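Flagellar protein FlgA (Thermotoga maritima, PDB 3FRN) probably acts as a periplasmic chaperone that assists formation of the flagellar basal-body P-ring. Local coordinates at residues A[98-103]-A[132-137]; A[36-41]-A[73-78]. All blocks are in the same frame, centred on the assembly; numbering follows the deposited sequence.

Contact 2 (36-41 with 73-78) closes before contact 1 (98-103 with 132-137) opens along the chain, yet their centres lie only about 12 Å apart. Contact 1 pairs strand 93-101 with strand 132-148 of the HotDog-like sheet; contact 2 sets a turn from the FlgA N-terminal-like region against the start of helix 74-87, the helix that leads into strand 93-101. The two meet directly: T99 OG1 and I36 N are 2.9 Å apart, a probable hydrogen bond, and L135 packs on both L38 and L41. The turn is thus lodged against sheet and helix together, joining the N-terminal region to the HotDog-like fold.

Contact 1 of 2, residues A[98-103]-A[132-137]; sequences KTFGTL and YVTLNM
The Y132 ring lies with one face over G101 CA, a CH-pi contact of 3.8 Å from that atom to the ring centroid, while the F100 ring receives T134 CB and the amide end of N136 at its edge. These groups decorate an antiparallel strand pair in the HotDog-like sheet, with the two directions 164° apart. Y132 CG sits between its backbone N and carbonyl carbon (chi1 80°), starting the ring on its way over G101. A side chain on G101 would collide with Y132 O, and the glycine's backbone angles would themselves jam a CB against the preceding carbonyl. F100 CD1 is 3.9 Å from T134 CB, and F100 CE1 is 3.6 Å from N136 ND2, the ring and amide planes being 72° apart. On the sheet face carrying F100, T134 and N136, K98 NZ stops 3.6 Å from N136 OD1. An alanine in place of N136 would remove the amide and probably open a gap beside F100 CE1, leaving K98 NZ without its nearby oxygen. Between the strands, N136 N donates to K98 O, and F100 and T134 exchange N-H and C=O, each bond 2.8 Å long. The other face of the sheet carries T99 and L135, and M137 reaches V79 and I83 of helix 74-87. Past strand 93-101, where T102 N bonds only weakly to Y132 O, V133 CG2 comes 3.3 Å from T102 O.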
loop_
_atom_site.group_PDB
_atom_site.type_symbol
_atom_site.label_atom_id
_atom_site.label_comp_id
_atom_site.label_asym_id
_atom_site.label_seq_id
_atom_site.Cartn_x
_atom_site.Cartn_y
_atom_site.Cartn_z
ATOM N N LYS A 98 0.817 12.871 -15.667
ATOM C CA LYS A 98 1.118 14.151 -16.279
ATOM C C LYS A 98 2.503 13.994 -16.906
ATOM O O LYS A 98 3.362 13.332 -16.338
ATOM C CB LYS A 98 1.134 15.246 -15.207
ATOM C CG LYS A 98 0.247 16.462 -15.497
ATOM C CD LYS A 98 0.337 17.537 -14.406
ATOM C CE LYS A 98 -0.440 17.192 -13.121
ATOM N NZ LYS A 98 0.301 16.307 -12.159
ATOM N N THR A 99 2.712 14.561 -18.092
ATOM C CA THR A 99 4.069 14.735 -18.627
ATOM C C THR A 99 4.347 16.191 -18.996
ATOM O O THR A 99 3.439 16.910 -19.388
ATOM C CB THR A 99 4.301 13.900 -19.883
ATOM O OG1 THR A 99 3.458 14.378 -20.930
ATOM C CG2 THR A 99 3.985 12.448 -19.617
ATOM N N PHE A 100 5.607 16.606 -18.878
ATOM C CA PHE A 100 6.067 17.901 -19.367
ATOM C C PHE A 100 7.312 17.722 -20.222
ATOM O O PHE A 100 8.103 16.810 -19.991
ATOM C CB PHE A 100 6.391 18.838 -18.203
ATOM C CG PHE A 100 5.379 18.801 -17.103
ATOM C CD1 PHE A 100 5.585 18.003 -15.981
ATOM C CD2 PHE A 100 4.213 19.553 -17.189
ATOM C CE1 PHE A 100 4.650 17.963 -14.960
ATOM C CE2 PHE A 100 3.270 19.517 -16.172
ATOM C CZ PHE A 100 3.492 18.726 -15.054
ATOM N N GLY A 101 7.486 18.603 -21.204
ATOM C CA GLY A 101 8.648 18.566 -22.094
ATOM C C GLY A 101 8.309 18.379 -23.561
ATOM O O GLY A 101 7.225 18.755 -24.015
ATOM N N THR A 102 9.244 17.794 -24.303
ATOM C CA THR A 102 9.017 17.443 -25.702
ATOM C C THR A 102 9.261 15.957 -25.931
ATOM O O THR A 102 9.951 15.307 -25.145
ATOM C CB THR A 102 9.896 18.284 -26.663
ATOM O OG1 THR A 102 11.095 18.703 -25.995
ATOM C CG2 THR A 102 9.140 19.520 -27.114
ATOM N N LEU A 103 8.674 15.414 -26.992
ATOM C CA LEU A 103 8.987 14.052 -27.397
ATOM C C LEU A 103 10.441 14.023 -27.873
ATOM O O LEU A 103 10.823 14.789 -28.763
ATOM C CB LEU A 103 8.034 13.579 -28.503
ATOM C CG LEU A 103 8.332 12.226 -29.157
ATOM C CD1 LEU A 103 8.004 11.063 -28.216
ATOM C CD2 LEU A 103 7.573 12.093 -30.462
ATOM N N TYR A 132 14.230 17.097 -22.864
ATOM C CA TYR A 132 13.906 16.700 -21.495
ATOM C C TYR A 132 12.448 16.236 -21.397
ATOM O O TYR A 132 11.564 16.847 -21.999
ATOM C CB TYR A 132 14.138 17.892 -20.544
ATOM C CG TYR A 132 12.995 18.897 -20.540
ATOM C CD1 TYR A 132 12.015 18.869 -19.545
ATOM C CD2 TYR A 132 12.872 19.847 -21.556
ATOM C CE1 TYR A 132 10.955 19.770 -19.553
ATOM C CE2 TYR A 132 11.815 20.752 -21.573
ATOM C CZ TYR A 132 10.863 20.715 -20.566
ATOM O OH TYR A 132 9.815 21.612 -20.577
ATOM N N VAL A 133 12.195 15.150 -20.658
ATOM C CA VAL A 133 10.824 14.778 -20.271
ATOM C C VAL A 133 10.674 14.632 -18.745
ATOM O O VAL A 133 11.449 13.921 -18.110
ATOM C CB VAL A 133 10.360 13.468 -20.959
ATOM C CG1 VAL A 133 8.885 13.192 -20.690
ATOM C CG2 VAL A 133 10.609 13.521 -22.450
ATOM N N THR A 134 9.691 15.321 -18.161
ATOM C CA THR A 134 9.258 15.051 -16.779
ATOM C C THR A 134 7.944 14.226 -16.777
ATOM O O THR A 134 6.948 14.608 -17.407
ATOM C CB THR A 134 9.116 16.347 -15.954
ATOM O OG1 THR A 134 10.182 17.245 -16.294
ATOM C CG2 THR A 134 9.158 16.074 -14.422
ATOM N N LEU A 135 7.965 13.075 -16.111
ATOM C CA LEU A 135 6.757 12.271 -15.941
ATOM C C LEU A 135 6.368 12.344 -14.483
ATOM O O LEU A 135 7.181 12.019 -13.611
ATOM C CB LEU A 135 7.000 10.800 -16.262
ATOM C CG LEU A 135 7.870 10.338 -17.424
ATOM C CD1 LEU A 135 8.267 8.902 -17.158
ATOM C CD2 LEU A 135 7.110 10.436 -18.720
ATOM N N ASN A 136 5.135 12.773 -14.219
ATOM C CA ASN A 136 4.583 12.690 -12.874
ATOM C C ASN A 136 3.908 11.333 -12.767
ATOM O O ASN A 136 3.004 11.004 -13.548
ATOM C CB ASN A 136 3.635 13.854 -12.570
ATOM C CG ASN A 136 4.372 15.175 -12.384
ATOM O OD1 ASN A 136 3.840 16.118 -11.798
ATOM N ND2 ASN A 136 5.602 15.246 -12.877
ATOM N N MET A 137 4.410 10.518 -11.846
ATOM C CA MET A 137 3.993 9.127 -11.766
ATOM C C MET A 137 3.303 8.812 -10.430
ATOM O O MET A 137 3.838 9.092 -9.356
ATOM C CB MET A 137 5.184 8.190 -12.067
ATOM C CG MET A 137 5.724 8.319 -13.538
ATOM S SD MET A 137 6.856 7.030 -14.120
ATOM C CE MET A 137 5.742 5.694 -14.475
#

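Contact 2 of 2, residues A[36-41]-A[73-78]; sequences ILLPGL and SSLKNA
From L38 to L41 the backbone makes a type II beta turn; G40 takes positive phi (80°), as the third residue of such a turn does, and its CA lies 5.2 Å from the CA of S73, at the N-cap position of helix 74-87. This helix belongs to the HotDog-like region, and the turn packs against its first residues. L75 CG is anti to its backbone N (chi1 167°), and the branch ends in CD2, which does the touching: it meets L38 CB at 3.9 Å and lies 4.3 Å from P39 CD. L41 CD1 also approaches L75 CD2, more loosely. The other methyl of L41, CD2, rests on the helix backbone, 3.8 Å from K76 CA. The L41 and K76 side chains run alongside each other, pointing opposite ways. K76 meets the turn with CB and CG, and its chain end leads away to a cation-pi pair with F80. Beyond the two segments, L38 and L75 both touch L126 of strand 121-127, so the apolar patch continues onto the sheet. One water bridges the segments, accepting from K76 N at 2.9 Å and donating to P39 O, the latter at a doubtfully short 2.5 Å. K76 CG, for its part, is 3.5 Å from G40 O.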
loop_
_atom_site.group_PDB
_atom_site.type_symbol
_atom_site.label_atom_id
_atom_site.label_comp_id
_atom_site.label_asym_id
_atom_site.label_seq_id
_atom_site.Cartn_x
_atom_site.Cartn_y
_atom_site.Cartn_z
ATOM N N ILE A 36 3.169 12.918 -23.457
ATOM C CA ILE A 36 4.327 12.419 -24.199
ATOM C C ILE A 36 4.421 10.929 -23.924
ATOM O O ILE A 36 4.695 10.530 -22.805
ATOM C CB ILE A 36 5.651 13.103 -23.733
ATOM C CG1 ILE A 36 5.544 14.628 -23.827
ATOM C CG2 ILE A 36 6.852 12.595 -24.536
ATOM C CD1 ILE A 36 5.204 15.143 -25.211
ATOM N N LEU A 37 4.193 10.110 -24.944
ATOM C CA LEU A 37 4.119 8.670 -24.764
ATOM C C LEU A 37 5.489 8.003 -24.961
ATOM O O LEU A 37 6.051 8.056 -26.050
ATOM C CB LEU A 37 3.105 8.110 -25.759
ATOM C CG LEU A 37 1.639 7.846 -25.403
ATOM C CD1 LEU A 37 1.058 8.788 -24.388
ATOM C CD2 LEU A 37 0.821 7.853 -26.682
ATOM N N LEU A 38 6.038 7.395 -23.906
ATOM C CA LEU A 38 7.387 6.805 -23.978
ATOM C C LEU A 38 7.327 5.291 -23.915
ATOM O O LEU A 38 6.435 4.726 -23.271
ATOM C CB LEU A 38 8.294 7.377 -22.863
ATOM C CG LEU A 38 8.636 8.867 -22.883
ATOM C CD1 LEU A 38 9.344 9.265 -21.602
ATOM C CD2 LEU A 38 9.521 9.252 -24.087
ATOM N N PRO A 39 8.265 4.606 -24.599
ATOM C CA PRO A 39 8.037 3.193 -24.780
ATOM C C PRO A 39 8.057 2.429 -23.453
ATOM O O PRO A 39 8.879 2.717 -22.580
ATOM C CB PRO A 39 9.220 2.758 -25.662
ATOM C CG PRO A 39 10.285 3.780 -25.362
ATOM C CD PRO A 39 9.538 5.045 -25.192
ATOM N N GLY A 40 7.148 1.467 -23.324
ATOM C CA GLY A 40 7.150 0.533 -22.198
ATOM C C GLY A 40 6.550 1.040 -20.900
ATOM O O GLY A 40 6.579 0.330 -19.896
ATOM N N LEU A 41 6.016 2.263 -20.911
ATOM C CA LEU A 41 5.412 2.873 -19.726
ATOM C C LEU A 41 3.884 2.882 -19.799
ATOM O O LEU A 41 3.304 2.920 -20.888
ATOM C CB LEU A 41 5.910 4.306 -19.532
ATOM C CG LEU A 41 7.401 4.548 -19.295
ATOM C CD1 LEU A 41 7.703 6.034 -19.181
ATOM C CD2 LEU A 41 7.885 3.836 -18.055
ATOM N N SER A 73 11.702 -2.690 -22.867
ATOM C CA SER A 73 11.361 -2.385 -21.477
ATOM C C SER A 73 12.509 -1.774 -20.688
ATOM O O SER A 73 12.461 -1.729 -19.461
ATOM C CB SER A 73 10.841 -3.640 -20.776
ATOM O OG SER A 73 11.817 -4.666 -20.815
ATOM N N SER A 74 13.520 -1.279 -21.393
ATOM C CA SER A 74 14.744 -0.818 -20.762
ATOM C C SER A 74 14.579 0.521 -20.057
ATOM O O SER A 74 15.095 0.719 -18.958
ATOM C CB SER A 74 15.864 -0.729 -21.796
ATOM O OG SER A 74 15.503 0.170 -22.829
ATOM N N LEU A 75 13.884 1.449 -20.699
ATOM C CA LEU A 75 13.622 2.740 -20.083
ATOM C C LEU A 75 12.777 2.540 -18.808
ATOM O O LEU A 75 13.147 3.012 -17.731
ATOM C CB LEU A 75 12.916 3.675 -21.067
ATOM C CG LEU A 75 12.311 4.931 -20.431
ATOM C CD1 LEU A 75 13.412 5.828 -19.881
ATOM C CD2 LEU A 75 11.448 5.682 -21.428
ATOM N N LYS A 76 11.650 1.849 -18.957
ATOM C CA LYS A 76 10.777 1.444 -17.853
ATOM C C LYS A 76 11.559 0.866 -16.678
ATOM O O LYS A 76 11.422 1.337 -15.552
ATOM C CB LYS A 76 9.784 0.387 -18.343
ATOM C CG LYS A 76 8.819 -0.078 -17.275
ATOM C CD LYS A 76 8.704 -1.588 -17.265
ATOM C CE LYS A 76 7.873 -2.048 -16.092
ATOM N NZ LYS A 76 7.393 -3.430 -16.329
ATOM N N ASN A 77 12.366 -0.158 -16.957
ATOM C CA ASN A 77 13.215 -0.789 -15.952
ATOM C C ASN A 77 14.089 0.233 -15.237
ATOM O O ASN A 77 14.160 0.241 -14.012
ATOM C CB ASN A 77 14.104 -1.872 -16.577
ATOM C CG ASN A 77 13.377 -3.194 -16.810
ATOM O OD1 ASN A 77 14.016 -4.222 -17.017
ATOM N ND2 ASN A 77 12.052 -3.172 -16.781
ATOM N N ALA A 78 14.738 1.104 -16.004
ATOM C CA ALA A 78 15.662 2.081 -15.433
ATOM C C ALA A 78 14.920 3.154 -14.633
ATOM O O ALA A 78 15.423 3.659 -13.625
ATOM C CB ALA A 78 16.526 2.702 -16.522
HETATM O O HOH W 1 10.532 1.111 -21.493
#